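Natural killer cell receptor Ly49C (Mus musculus, PDB 3C8J) serves as a receptor on natural killer cells for class I MHC molecules, working as a disulfide-linked homodimer with a C-type lectin-like domain. Local coordinates at residues G103-C108 / V113-I118; N135-L140 / E182-N187; K147-I152 / M166-R171. The protein carries 4 engineered substitutions. One frame throughout, in Å; residues are numbered along the deposited sequence.

Contact 1: residues G103-C108 / V113-I118; sequences GCKANC and VPILKI
With CG1 trans to its backbone N (chi1 -174°) and CD1 extended beyond it (chi2 178°), Ile115 reaches the sulfur of Cys104 on helix 101-110. Ile115 CD1 lies 3.4 Å from Cys104 SG, and Ile115 CG1 is 3.6 Å from the same atom. Cys108, one turn further along the helix, turns its SG away from its own carbonyl carbon (chi1 -76°), over CA and N of Ile115: Cys108 SG approaches Ile115 CA at 3.6 Å, and Cys108 CB approaches Ile115 N at 3.4 Å. The two sulfurs thus pack on the same residue, one at the end of its long branch and one at its backbone. Polar links fix the backbones beside this apolar pairing. Val113 N donates to Cys108 O at 3.1 Å, while a water accepts from Ile115 N at 3.1 Å and donates to Lys105 O at 2.6 Å. Two disulfides tie helix 101-110 to strand 190-197; such a link, probably Cys108-Cys194, is a hallmark of the C-type lectin-like fold, and Cys104-Cys192 adds a second. Segment 113-118 runs on between that strand, which it meets through backbone hydrogen bonds of Pro114 and Leu116, and helix 121-130, where Leu116 and Ile118 pack.

Contact 2: residues N135-L140 / E182-N187; sequences NYWIGL and EDIDCN
An indole whose edge meets a main-chain carbonyl, that of Asp185, with no hydrogen bond between the segments, joins Trp137 to residues 184-186. CH2 of Trp137 lies 3.3 Å from Asp185 O, which sits at the rim of the ring and near its plane. Such a C-H edge carries a slight positive charge, so the approach to a carbonyl oxygen is probably mildly favourable. A second carbonyl arrives obliquely, with Cys186 O 3.9 Å from Trp137 CZ2. Ile184 supplies the apolar part: its CG2 branch is 3.6 Å from Trp137 CH2, and the two side chains cross at about a right angle. The indole spans most of the separation; the closest CA atoms, of Trp137 and Cys186, are 8.7 Å apart. Swung clear of its own carbonyl group (chi1 -71°), the ring leaves strand 136-143 and extends toward the other segment. Trp137 opens the sequence Trp-Ile-Gly-Leu, the WIGL motif of C-type lectin-like domains, and Gly139 within it centres an inverse gamma turn where the chain bends. The polar end of the indole looks elsewhere, NE1 donating to Ile188 O, while Trp101 and Tyr190 meet the ring from other parts of the domain. On the opposing segment, Asn187 N donates to Asp185 OD2 at 3.1 Å in an Asx turn. That bond is fairly straight (163°) but comes from above the carboxylate plane. Next to the turn, a disulfide joins Cys186 to Cys173 of strand 173-176.

Contact 3: residues K147-I152 / M166-R171; sequences KEWAWI and MNFKSR
Segments 147-152 and 166-171 approach without pairing as strands: the directions of their touching parts differ by 127°, and the nearest CA atoms, of Lys147 and Arg171, are 8.6 Å apart. Lys147, with positive phi, forms a G1 beta bulge with Glu148. Asn167, also with positive phi, is where the chain leaves helical backbone angles after helix 160-164. Side chains close the gap. Trp149 and Phe168 both set out toward the other segment, and with chi1 near -70° in each their rings meet as an edge-to-face pair. The edge of Phe168 points at the face of the indole, with centroids of the phenyl and the six-membered indole ring 5.5 Å apart and planes at 63°. Phe168 CD2 stands 4.2 Å above the indole plane, offset toward the rim, and Phe168 CB packs 3.5 Å from Trp149 CZ2. Ser170 O approaches obliquely, 3.3 Å from Trp149 CZ2. Further out, the extended chain of Lys147 crosses that of Arg171; Lys147 CE lies in the plane of the guanidinium, at its edge, 3.5 Å from Arg171 NH2. Lys147 NZ is equally close to Arg171 NH2, at 3.5 Å; both residues are exposed, so solvent probably screens these like charges. Tyr142 of strand 136-143 also meets Trp149 edge-to-face, and Ser170 OG is hydrogen-bonded to Asp183. Phe168 and Ser170 belong to residues 161-170, implicated in class I MHC binding; the aromatic pair joins this loop to strand 148-151 of the C-type lectin-like fold.

In the fold
Contact 1 is a buried, sulfur-rich junction between helix and loop, contact 2 is partly buried, and contact 3 lies at the surface, its centre about 14 Å from the centre of the chain. Only contact 1 has a backbone hydrogen bond and a bridging water across its segments. The other two rely on a tryptophan from neighbouring strands of one sheet, 136-143 and 148-151. Gly139 joins contacts 1 and 2, its N lying 2.6 Å from Leu116 O in a probable hydrogen bond, while Cys104 SG packs on Trp137 CB. Gly139 O in turn packs on Trp151 CE3 of contact 3, and Ile152 packs back on Ile115 of contact 1.

Contact 1: residues G103-C108 / V113-I118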
ATOM      1  N   GLY A 103     -22.338  11.311  -8.033  1.00 59.89           N
ATOM      2  CA  GLY A 103     -22.421   9.878  -8.268  1.00 60.72           C
ATOM      3  C   GLY A 103     -21.221   9.206  -7.652  1.00 61.69           C
ATOM      4  O   GLY A 103     -21.320   8.103  -7.090  1.00 62.12           O
ATOM      5  N   CYS A 104     -20.079   9.885  -7.749  1.00 62.15           N
ATOM      6  CA  CYS A 104     -18.841   9.404  -7.163  1.00 61.99           C
ATOM      7  C   CYS A 104     -18.966   9.333  -5.646  1.00 61.68           C
ATOM      8  O   CYS A 104     -18.690   8.297  -5.034  1.00 61.34           O
ATOM      9  CB  CYS A 104     -17.689  10.306  -7.577  1.00 62.09           C
ATOM     10  SG  CYS A 104     -16.138   9.960  -6.733  1.00 63.73           S
ATOM     11  N   LYS A 105     -19.406  10.426  -5.041  1.00 61.50           N
ATOM     12  CA  LYS A 105     -19.743  10.392  -3.629  1.00 61.58           C
ATOM     13  C   LYS A 105     -20.694   9.222  -3.339  1.00 61.55           C
ATOM     14  O   LYS A 105     -20.461   8.442  -2.411  1.00 61.57           O
ATOM     15  CB  LYS A 105     -20.372  11.716  -3.164  1.00 61.59           C
ATOM     16  CG  LYS A 105     -20.740  11.678  -1.691  1.00 61.00           C
ATOM     17  CD  LYS A 105     -21.080  13.007  -1.114  1.00 60.47           C
ATOM     18  CE  LYS A 105     -21.626  12.783   0.291  1.00 61.93           C
ATOM     19  NZ  LYS A 105     -22.133  14.039   0.903  1.00 62.85           N
ATOM     20  N   ALA A 106     -21.756   9.112  -4.135  1.00 61.35           N
ATOM     21  CA  ALA A 106     -22.757   8.066  -3.955  1.00 61.40           C
ATOM     22  C   ALA A 106     -22.116   6.675  -3.966  1.00 61.79           C
ATOM     23  O   ALA A 106     -22.276   5.923  -3.005  1.00 61.76           O
ATOM     24  CB  ALA A 106     -23.839   8.173  -5.004  1.00 60.83           C
ATOM     25  N   ASN A 107     -21.376   6.354  -5.034  1.00 61.93           N
ATOM     26  CA  ASN A 107     -20.784   5.028  -5.188  1.00 62.49           C
ATOM     27  C   ASN A 107     -19.896   4.677  -4.031  1.00 62.29           C
ATOM     28  O   ASN A 107     -19.969   3.574  -3.505  1.00 62.62           O
ATOM     29  CB  ASN A 107     -19.963   4.915  -6.472  1.00 63.09           C
ATOM     30  CG  ASN A 107     -20.822   4.731  -7.712  1.00 64.78           C
ATOM     31  OD1 ASN A 107     -22.020   5.049  -7.728  1.00 65.23           O
ATOM     32  ND2 ASN A 107     -20.201   4.223  -8.775  1.00 66.50           N
ATOM     33  N   CYS A 108     -19.049   5.628  -3.646  1.00 62.29           N
ATOM     34  CA  CYS A 108     -18.116   5.442  -2.547  1.00 61.72           C
ATOM     35  C   CYS A 108     -18.862   5.089  -1.253  1.00 61.50           C
ATOM     36  O   CYS A 108     -18.435   4.185  -0.536  1.00 61.82           O
ATOM     37  CB  CYS A 108     -17.253   6.689  -2.356  1.00 61.79           C
ATOM     38  SG  CYS A 108     -15.888   6.982  -3.547  1.00 61.95           S
ATOM     39  N   VAL A 113     -16.686   3.275   1.876  1.00 56.68           N
ATOM     40  CA  VAL A 113     -15.370   3.898   1.807  1.00 57.86           C
ATOM     41  C   VAL A 113     -15.591   5.220   1.118  1.00 58.49           C
ATOM     42  O   VAL A 113     -15.825   5.254  -0.081  1.00 59.13           O
ATOM     43  CB  VAL A 113     -14.354   3.024   1.028  1.00 57.67           C
ATOM     44  CG1 VAL A 113     -13.044   3.724   0.877  1.00 57.03           C
ATOM     45  CG2 VAL A 113     -14.153   1.685   1.740  1.00 58.45           C
ATOM     46  N   PRO A 114     -15.561   6.318   1.882  1.00 58.75           N
ATOM     47  CA  PRO A 114     -16.050   7.577   1.303  1.00 58.68           C
ATOM     48  C   PRO A 114     -15.116   8.203   0.251  1.00 58.65           C
ATOM     49  O   PRO A 114     -13.949   7.854   0.167  1.00 58.31           O
ATOM     50  CB  PRO A 114     -16.217   8.488   2.532  1.00 58.63           C
ATOM     51  CG  PRO A 114     -16.071   7.548   3.766  1.00 58.64           C
ATOM     52  CD  PRO A 114     -15.136   6.477   3.287  1.00 58.54           C
ATOM     53  N   ILE A 115     -15.659   9.124  -0.543  1.00 58.57           N
ATOM     54  CA  ILE A 115     -14.897   9.800  -1.597  1.00 57.93           C
ATOM     55  C   ILE A 115     -13.610  10.395  -1.023  1.00 57.99           C
ATOM     56  O   ILE A 115     -13.590  10.875   0.105  1.00 58.45           O
ATOM     57  CB  ILE A 115     -15.799  10.812  -2.382  1.00 57.80           C
ATOM     58  CG1 ILE A 115     -15.088  11.432  -3.589  1.00 57.67           C
ATOM     59  CG2 ILE A 115     -16.423  11.880  -1.457  1.00 57.93           C
ATOM     60  CD1 ILE A 115     -15.988  12.402  -4.396  1.00 57.57           C
ATOM     61  N   LEU A 116     -12.533  10.347  -1.797  1.00 57.97           N
ATOM     62  CA  LEU A 116     -11.192  10.611  -1.273  1.00 57.35           C
ATOM     63  C   LEU A 116     -10.957  11.950  -0.601  1.00 57.33           C
ATOM     64  O   LEU A 116     -11.277  13.008  -1.138  1.00 57.31           O
ATOM     65  CB  LEU A 116     -10.137  10.401  -2.349  1.00 56.98           C
ATOM     66  CG  LEU A 116      -8.682  10.546  -1.900  1.00 56.72           C
ATOM     67  CD1 LEU A 116      -8.271   9.459  -0.931  1.00 56.03           C
ATOM     68  CD2 LEU A 116      -7.772  10.593  -3.087  1.00 54.12           C
ATOM     69  N   LYS A 117     -10.376  11.865   0.591  1.00 57.58           N
ATOM     70  CA  LYS A 117      -9.729  12.993   1.231  1.00 57.84           C
ATOM     71  C   LYS A 117      -8.214  12.804   1.139  1.00 58.20           C
ATOM     72  O   LYS A 117      -7.694  11.739   1.452  1.00 58.38           O
ATOM     73  CB  LYS A 117     -10.213  13.120   2.680  1.00 57.72           C
ATOM     74  CG  LYS A 117      -9.258  13.829   3.624  1.00 57.69           C
ATOM     75  CD  LYS A 117      -9.946  14.974   4.361  1.00 56.33           C
ATOM     76  CE  LYS A 117      -9.182  15.307   5.603  1.00 56.51           C
ATOM     77  NZ  LYS A 117      -9.552  16.641   6.098  1.00 58.59           N
ATOM     78  N   ILE A 118      -7.513  13.833   0.676  1.00 59.09           N
ATOM     79  CA  ILE A 118      -6.053  13.777   0.553  1.00 59.65           C
ATOM     80  C   ILE A 118      -5.449  14.574   1.697  1.00 59.77           C
ATOM     81  O   ILE A 118      -5.823  15.717   1.897  1.00 59.19           O
ATOM     82  CB  ILE A 118      -5.543  14.312  -0.809  1.00 59.35           C
ATOM     83  CG1 ILE A 118      -6.152  13.498  -1.961  1.00 60.06           C
ATOM     84  CG2 ILE A 118      -4.040  14.201  -0.871  1.00 60.18           C
ATOM     85  CD1 ILE A 118      -5.656  13.867  -3.373  1.00 59.67           C
TER
HETATM   86  O   HOH W   1     -18.759   8.971  -0.458  1.00 48.65           O

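Contact 2: residues N135-L140 / E182-N187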
ATOM      1  N   ASN A 135      -8.982  11.402 -15.304  1.00 55.55           N
ATOM      2  CA  ASN A 135      -9.409  12.421 -14.370  1.00 55.68           C
ATOM      3  C   ASN A 135     -10.299  11.801 -13.312  1.00 56.10           C
ATOM      4  O   ASN A 135     -11.268  11.108 -13.642  1.00 57.15           O
ATOM      5  CB  ASN A 135     -10.148  13.516 -15.109  1.00 55.41           C
ATOM      6  CG  ASN A 135      -9.292  14.167 -16.152  1.00 55.78           C
ATOM      7  OD1 ASN A 135      -9.705  14.338 -17.290  1.00 56.56           O
ATOM      8  ND2 ASN A 135      -8.065  14.511 -15.780  1.00 56.77           N
ATOM      9  N   TYR A 136      -9.979  12.053 -12.045  1.00 55.18           N
ATOM     10  CA  TYR A 136     -10.647  11.382 -10.941  1.00 54.82           C
ATOM     11  C   TYR A 136     -11.262  12.390  -9.964  1.00 55.15           C
ATOM     12  O   TYR A 136     -10.560  13.238  -9.393  1.00 55.81           O
ATOM     13  CB  TYR A 136      -9.639  10.497 -10.190  1.00 54.17           C
ATOM     14  CG  TYR A 136      -9.035   9.400 -11.014  1.00 53.18           C
ATOM     15  CD1 TYR A 136      -8.050   9.679 -11.946  1.00 53.53           C
ATOM     16  CD2 TYR A 136      -9.420   8.080 -10.840  1.00 52.86           C
ATOM     17  CE1 TYR A 136      -7.487   8.689 -12.718  1.00 53.53           C
ATOM     18  CE2 TYR A 136      -8.829   7.064 -11.602  1.00 53.29           C
ATOM     19  CZ  TYR A 136      -7.863   7.393 -12.540  1.00 52.55           C
ATOM     20  OH  TYR A 136      -7.290   6.452 -13.326  1.00 51.90           O
ATOM     21  N   TRP A 137     -12.569  12.308  -9.767  1.00 54.97           N
ATOM     22  CA  TRP A 137     -13.207  13.103  -8.737  1.00 54.66           C
ATOM     23  C   TRP A 137     -12.602  12.732  -7.381  1.00 54.74           C
ATOM     24  O   TRP A 137     -12.279  11.562  -7.127  1.00 54.41           O
ATOM     25  CB  TRP A 137     -14.704  12.853  -8.729  1.00 54.29           C
ATOM     26  CG  TRP A 137     -15.440  13.432  -9.903  1.00 54.87           C
ATOM     27  CD1 TRP A 137     -16.226  12.748 -10.780  1.00 55.06           C
ATOM     28  CD2 TRP A 137     -15.490  14.821 -10.322  1.00 54.77           C
ATOM     29  NE1 TRP A 137     -16.766  13.610 -11.710  1.00 55.17           N
ATOM     30  CE2 TRP A 137     -16.334  14.884 -11.452  1.00 54.80           C
ATOM     31  CE3 TRP A 137     -14.903  16.001  -9.856  1.00 54.18           C
ATOM     32  CZ2 TRP A 137     -16.597  16.080 -12.130  1.00 54.33           C
ATOM     33  CZ3 TRP A 137     -15.174  17.190 -10.525  1.00 54.75           C
ATOM     34  CH2 TRP A 137     -16.012  17.220 -11.651  1.00 54.34           C
ATOM     35  N   ILE A 138     -12.404  13.743  -6.536  1.00 54.77           N
ATOM     36  CA  ILE A 138     -11.984  13.521  -5.154  1.00 54.63           C
ATOM     37  C   ILE A 138     -12.925  14.306  -4.239  1.00 54.90           C
ATOM     38  O   ILE A 138     -13.710  15.123  -4.722  1.00 54.92           O
ATOM     39  CB  ILE A 138     -10.490  13.856  -4.910  1.00 54.39           C
ATOM     40  CG1 ILE A 138     -10.201  15.338  -5.144  1.00 54.45           C
ATOM     41  CG2 ILE A 138      -9.606  13.012  -5.797  1.00 54.31           C
ATOM     42  CD1 ILE A 138      -8.769  15.720  -4.766  1.00 54.21           C
ATOM     43  N   GLY A 139     -12.874  14.037  -2.933  1.00 55.20           N
ATOM     44  CA  GLY A 139     -13.852  14.592  -1.995  1.00 55.54           C
ATOM     45  C   GLY A 139     -13.561  16.026  -1.584  1.00 56.16           C
ATOM     46  O   GLY A 139     -13.459  16.330  -0.394  1.00 56.31           O
ATOM     47  N   LEU A 140     -13.412  16.904  -2.569  1.00 56.18           N
ATOM     48  CA  LEU A 140     -13.268  18.317  -2.312  1.00 56.58           C
ATOM     49  C   LEU A 140     -14.227  19.079  -3.211  1.00 57.30           C
ATOM     50  O   LEU A 140     -14.065  19.089  -4.441  1.00 56.86           O
ATOM     51  CB  LEU A 140     -11.823  18.779  -2.522  1.00 56.57           C
ATOM     52  CG  LEU A 140     -11.535  20.278  -2.343  1.00 55.22           C
ATOM     53  CD1 LEU A 140     -11.789  20.683  -0.928  1.00 53.78           C
ATOM     54  CD2 LEU A 140     -10.097  20.578  -2.712  1.00 55.97           C
ATOM     55  N   GLU A 182      -7.516  20.186 -10.226  1.00 62.87           N
ATOM     56  CA  GLU A 182      -8.216  21.293 -10.852  1.00 62.64           C
ATOM     57  C   GLU A 182      -9.653  21.401 -10.346  1.00 62.18           C
ATOM     58  O   GLU A 182     -10.145  20.500  -9.669  1.00 62.11           O
ATOM     59  CB  GLU A 182      -8.240  21.087 -12.360  1.00 62.68           C
ATOM     60  CG  GLU A 182      -7.073  21.660 -13.108  1.00 62.81           C
ATOM     61  CD  GLU A 182      -7.483  22.090 -14.506  1.00 63.24           C
ATOM     62  OE1 GLU A 182      -7.599  21.196 -15.384  1.00 63.82           O
ATOM     63  OE2 GLU A 182      -7.679  23.314 -14.718  1.00 59.66           O
ATOM     64  N   ASP A 183     -10.322  22.493 -10.702  1.00 61.51           N
ATOM     65  CA  ASP A 183     -11.728  22.679 -10.368  1.00 61.37           C
ATOM     66  C   ASP A 183     -12.607  22.804 -11.614  1.00 61.52           C
ATOM     67  O   ASP A 183     -12.298  23.580 -12.540  1.00 61.56           O
ATOM     68  CB  ASP A 183     -11.931  23.887  -9.432  1.00 61.10           C
ATOM     69  CG  ASP A 183     -11.503  25.208 -10.059  1.00 60.42           C
ATOM     70  OD1 ASP A 183     -10.407  25.292 -10.649  1.00 58.64           O
ATOM     71  OD2 ASP A 183     -12.269  26.184  -9.938  1.00 62.10           O
ATOM     72  N   ILE A 184     -13.705  22.048 -11.627  1.00 61.40           N
ATOM     73  CA  ILE A 184     -14.626  22.036 -12.770  1.00 61.11           C
ATOM     74  C   ILE A 184     -16.061  21.653 -12.362  1.00 61.11           C
ATOM     75  O   ILE A 184     -16.283  21.138 -11.261  1.00 60.90           O
ATOM     76  CB  ILE A 184     -14.062  21.135 -13.920  1.00 60.96           C
ATOM     77  CG1 ILE A 184     -14.514  21.641 -15.293  1.00 60.25           C
ATOM     78  CG2 ILE A 184     -14.341  19.655 -13.662  1.00 61.20           C
ATOM     79  CD1 ILE A 184     -13.494  21.451 -16.418  1.00 59.08           C
ATOM     80  N   ASP A 185     -17.020  21.944 -13.247  1.00 61.20           N
ATOM     81  CA  ASP A 185     -18.437  21.607 -13.067  1.00 61.17           C
ATOM     82  C   ASP A 185     -18.610  20.187 -12.558  1.00 60.78           C
ATOM     83  O   ASP A 185     -18.099  19.248 -13.158  1.00 61.14           O
ATOM     84  CB  ASP A 185     -19.209  21.804 -14.393  1.00 61.52           C
ATOM     85  CG  ASP A 185     -20.637  21.220 -14.359  1.00 61.85           C
ATOM     86  OD1 ASP A 185     -21.170  20.887 -15.441  1.00 61.49           O
ATOM     87  OD2 ASP A 185     -21.224  21.092 -13.260  1.00 62.42           O
ATOM     88  N   CYS A 186     -19.347  20.043 -11.457  1.00 60.47           N
ATOM     89  CA  CYS A 186     -19.533  18.751 -10.772  1.00 59.67           C
ATOM     90  C   CYS A 186     -20.287  17.686 -11.586  1.00 59.27           C
ATOM     91  O   CYS A 186     -20.319  16.518 -11.204  1.00 59.00           O
ATOM     92  CB  CYS A 186     -20.222  18.978  -9.426  1.00 59.55           C
ATOM     93  SG  CYS A 186     -19.314  20.122  -8.353  1.00 60.20           S
ATOM     94  N   ASN A 187     -20.889  18.095 -12.700  1.00 58.82           N
ATOM     95  CA  ASN A 187     -21.657  17.191 -13.549  1.00 58.48           C
ATOM     96  C   ASN A 187     -20.836  16.524 -14.642  1.00 57.97           C
ATOM     97  O   ASN A 187     -21.367  15.722 -15.415  1.00 58.07           O
ATOM     98  CB  ASN A 187     -22.838  17.927 -14.200  1.00 58.87           C
ATOM     99  CG  ASN A 187     -24.031  18.065 -13.273  1.00 59.50           C
ATOM    100  OD1 ASN A 187     -24.039  17.521 -12.162  1.00 60.72           O
ATOM    101  ND2 ASN A 187     -25.048  18.796 -13.726  1.00 58.61           N
TER

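Contact 3: residues K147-I152 / M166-R171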
ATOM      1  N   LYS A 147     -20.089  29.340   0.923  1.00 67.63           N
ATOM      2  CA  LYS A 147     -19.129  30.002   0.024  1.00 67.43           C
ATOM      3  C   LYS A 147     -17.673  29.681   0.415  1.00 67.32           C
ATOM      4  O   LYS A 147     -16.839  30.566   0.594  1.00 67.35           O
ATOM      5  CB  LYS A 147     -19.393  31.522  -0.101  1.00 67.57           C
ATOM      6  CG  LYS A 147     -20.584  31.882  -0.994  1.00 67.25           C
ATOM      7  CD  LYS A 147     -20.441  33.259  -1.625  1.00 66.77           C
ATOM      8  CE  LYS A 147     -21.660  33.591  -2.502  1.00 67.07           C
ATOM      9  NZ  LYS A 147     -21.683  35.002  -3.022  1.00 66.69           N
ATOM     10  N   GLU A 148     -17.394  28.388   0.552  1.00 67.23           N
ATOM     11  CA  GLU A 148     -16.060  27.899   0.878  1.00 67.03           C
ATOM     12  C   GLU A 148     -15.846  26.499   0.319  1.00 66.76           C
ATOM     13  O   GLU A 148     -16.804  25.772   0.063  1.00 66.62           O
ATOM     14  CB  GLU A 148     -15.855  27.867   2.391  1.00 67.15           C
ATOM     15  CG  GLU A 148     -15.517  29.202   3.006  1.00 67.21           C
ATOM     16  CD  GLU A 148     -15.151  29.067   4.462  1.00 67.78           C
ATOM     17  OE1 GLU A 148     -15.564  29.957   5.249  1.00 67.83           O
ATOM     18  OE2 GLU A 148     -14.465  28.072   4.811  1.00 65.89           O
ATOM     19  N   TRP A 149     -14.584  26.127   0.142  1.00 66.37           N
ATOM     20  CA  TRP A 149     -14.251  24.770  -0.277  1.00 66.19           C
ATOM     21  C   TRP A 149     -14.303  23.842   0.924  1.00 65.87           C
ATOM     22  O   TRP A 149     -14.105  24.284   2.059  1.00 66.06           O
ATOM     23  CB  TRP A 149     -12.905  24.739  -1.016  1.00 66.25           C
ATOM     24  CG  TRP A 149     -13.057  25.422  -2.343  1.00 66.49           C
ATOM     25  CD1 TRP A 149     -12.966  26.762  -2.590  1.00 66.37           C
ATOM     26  CD2 TRP A 149     -13.410  24.805  -3.589  1.00 66.85           C
ATOM     27  NE1 TRP A 149     -13.214  27.018  -3.917  1.00 66.68           N
ATOM     28  CE2 TRP A 149     -13.490  25.835  -4.555  1.00 66.43           C
ATOM     29  CE3 TRP A 149     -13.649  23.477  -3.988  1.00 67.04           C
ATOM     30  CZ2 TRP A 149     -13.799  25.586  -5.896  1.00 65.96           C
ATOM     31  CZ3 TRP A 149     -13.962  23.229  -5.322  1.00 66.85           C
ATOM     32  CH2 TRP A 149     -14.034  24.287  -6.261  1.00 66.64           C
ATOM     33  N   ALA A 150     -14.625  22.575   0.679  1.00 65.43           N
ATOM     34  CA  ALA A 150     -14.829  21.615   1.759  1.00 65.07           C
ATOM     35  C   ALA A 150     -14.469  20.206   1.352  1.00 64.86           C
ATOM     36  O   ALA A 150     -14.861  19.727   0.291  1.00 64.80           O
ATOM     37  CB  ALA A 150     -16.269  21.652   2.247  1.00 65.27           C
ATOM     38  N   TRP A 151     -13.713  19.550   2.220  1.00 64.66           N
ATOM     39  CA  TRP A 151     -13.472  18.122   2.119  1.00 64.30           C
ATOM     40  C   TRP A 151     -14.696  17.318   2.529  1.00 64.54           C
ATOM     41  O   TRP A 151     -15.603  17.827   3.191  1.00 64.57           O
ATOM     42  CB  TRP A 151     -12.249  17.723   2.947  1.00 63.88           C
ATOM     43  CG  TRP A 151     -11.012  18.287   2.339  1.00 63.34           C
ATOM     44  CD1 TRP A 151     -10.373  19.417   2.711  1.00 62.45           C
ATOM     45  CD2 TRP A 151     -10.302  17.776   1.208  1.00 63.16           C
ATOM     46  NE1 TRP A 151      -9.303  19.638   1.902  1.00 62.81           N
ATOM     47  CE2 TRP A 151      -9.235  18.643   0.966  1.00 62.58           C
ATOM     48  CE3 TRP A 151     -10.461  16.653   0.387  1.00 63.98           C
ATOM     49  CZ2 TRP A 151      -8.323  18.439  -0.064  1.00 62.96           C
ATOM     50  CZ3 TRP A 151      -9.554  16.446  -0.638  1.00 63.59           C
ATOM     51  CH2 TRP A 151      -8.503  17.338  -0.859  1.00 63.44           C
ATOM     52  N   ILE A 152     -14.723  16.057   2.115  1.00 64.80           N
ATOM     53  CA  ILE A 152     -15.822  15.175   2.447  1.00 64.93           C
ATOM     54  C   ILE A 152     -16.101  15.118   3.960  1.00 65.27           C
ATOM     55  O   ILE A 152     -17.257  15.067   4.375  1.00 64.87           O
ATOM     56  CB  ILE A 152     -15.581  13.758   1.881  1.00 64.86           C
ATOM     57  CG1 ILE A 152     -16.773  12.845   2.213  1.00 64.69           C
ATOM     58  CG2 ILE A 152     -14.225  13.189   2.355  1.00 64.06           C
ATOM     59  CD1 ILE A 152     -18.049  13.215   1.494  1.00 62.19           C
ATOM     60  N   MET A 166      -4.168  28.213  -5.053  1.00 71.98           N
ATOM     61  CA  MET A 166      -4.439  27.759  -6.412  1.00 71.99           C
ATOM     62  C   MET A 166      -5.627  28.447  -7.074  1.00 71.77           C
ATOM     63  O   MET A 166      -5.945  28.142  -8.228  1.00 71.76           O
ATOM     64  CB  MET A 166      -4.645  26.255  -6.434  1.00 72.13           C
ATOM     65  CG  MET A 166      -3.372  25.480  -6.508  1.00 72.24           C
ATOM     66  SD  MET A 166      -3.714  23.851  -7.161  1.00 72.72           S
ATOM     67  CE  MET A 166      -2.174  23.561  -8.024  1.00 73.72           C
ATOM     68  N   ASN A 167      -6.279  29.356  -6.338  1.00 71.60           N
ATOM     69  CA  ASN A 167      -7.375  30.204  -6.846  1.00 71.29           C
ATOM     70  C   ASN A 167      -8.400  29.485  -7.712  1.00 71.08           C
ATOM     71  O   ASN A 167      -8.521  29.776  -8.907  1.00 70.92           O
ATOM     72  CB  ASN A 167      -6.819  31.394  -7.624  1.00 71.29           C
ATOM     73  CG  ASN A 167      -6.263  32.463  -6.728  1.00 71.59           C
ATOM     74  OD1 ASN A 167      -7.003  33.152  -6.021  1.00 71.85           O
ATOM     75  ND2 ASN A 167      -4.948  32.631  -6.764  1.00 72.08           N
ATOM     76  N   PHE A 168      -9.123  28.537  -7.114  1.00 70.80           N
ATOM     77  CA  PHE A 168     -10.193  27.837  -7.819  1.00 70.50           C
ATOM     78  C   PHE A 168     -11.381  28.771  -8.049  1.00 70.26           C
ATOM     79  O   PHE A 168     -11.947  29.320  -7.096  1.00 70.09           O
ATOM     80  CB  PHE A 168     -10.631  26.581  -7.064  1.00 70.56           C
ATOM     81  CG  PHE A 168      -9.625  25.461  -7.095  1.00 70.93           C
ATOM     82  CD1 PHE A 168      -8.687  25.356  -8.132  1.00 71.22           C
ATOM     83  CD2 PHE A 168      -9.628  24.485  -6.092  1.00 71.19           C
ATOM     84  CE1 PHE A 168      -7.752  24.307  -8.151  1.00 70.88           C
ATOM     85  CE2 PHE A 168      -8.701  23.425  -6.105  1.00 70.15           C
ATOM     86  CZ  PHE A 168      -7.765  23.342  -7.131  1.00 70.66           C
ATOM     87  N   LYS A 169     -11.737  28.948  -9.320  1.00 69.89           N
ATOM     88  CA  LYS A 169     -12.763  29.912  -9.736  1.00 69.44           C
ATOM     89  C   LYS A 169     -14.165  29.314  -9.691  1.00 69.23           C
ATOM     90  O   LYS A 169     -15.004  29.754  -8.908  1.00 69.12           O
ATOM     91  CB  LYS A 169     -12.454  30.463 -11.135  1.00 69.31           C
ATOM     92  CG  LYS A 169     -11.200  31.330 -11.187  1.00 69.08           C
ATOM     93  CD  LYS A 169     -11.209  32.235 -12.400  1.00 69.45           C
ATOM     94  CE  LYS A 169     -10.609  33.599 -12.065  1.00 69.41           C
ATOM     95  NZ  LYS A 169     -10.899  34.618 -13.097  1.00 68.45           N
ATOM     96  N   SER A 170     -14.393  28.289 -10.515  1.00 69.06           N
ATOM     97  CA  SER A 170     -15.695  27.620 -10.642  1.00 68.61           C
ATOM     98  C   SER A 170     -16.323  27.225  -9.304  1.00 68.22           C
ATOM     99  O   SER A 170     -15.639  26.722  -8.408  1.00 68.21           O
ATOM    100  CB  SER A 170     -15.558  26.380 -11.520  1.00 68.47           C
ATOM    101  OG  SER A 170     -14.605  25.494 -10.976  1.00 68.69           O
ATOM    102  N   ARG A 171     -17.627  27.460  -9.178  1.00 67.64           N
ATOM    103  CA  ARG A 171     -18.381  26.974  -8.025  1.00 67.05           C
ATOM    104  C   ARG A 171     -18.658  25.475  -8.165  1.00 66.44           C
ATOM    105  O   ARG A 171     -19.785  25.017  -7.922  1.00 66.58           O
ATOM    106  CB  ARG A 171     -19.691  27.755  -7.857  1.00 67.01           C
ATOM    107  CG  ARG A 171     -19.559  28.983  -6.991  1.00 67.20           C
ATOM    108  CD  ARG A 171     -20.893  29.712  -6.848  1.00 67.77           C
ATOM    109  NE  ARG A 171     -20.782  30.915  -6.019  1.00 68.21           N
ATOM    110  CZ  ARG A 171     -20.301  32.082  -6.443  1.00 69.09           C
ATOM    111  NH1 ARG A 171     -19.881  32.209  -7.697  1.00 69.80           N
ATOM    112  NH2 ARG A 171     -20.237  33.123  -5.617  1.00 69.13           N
TER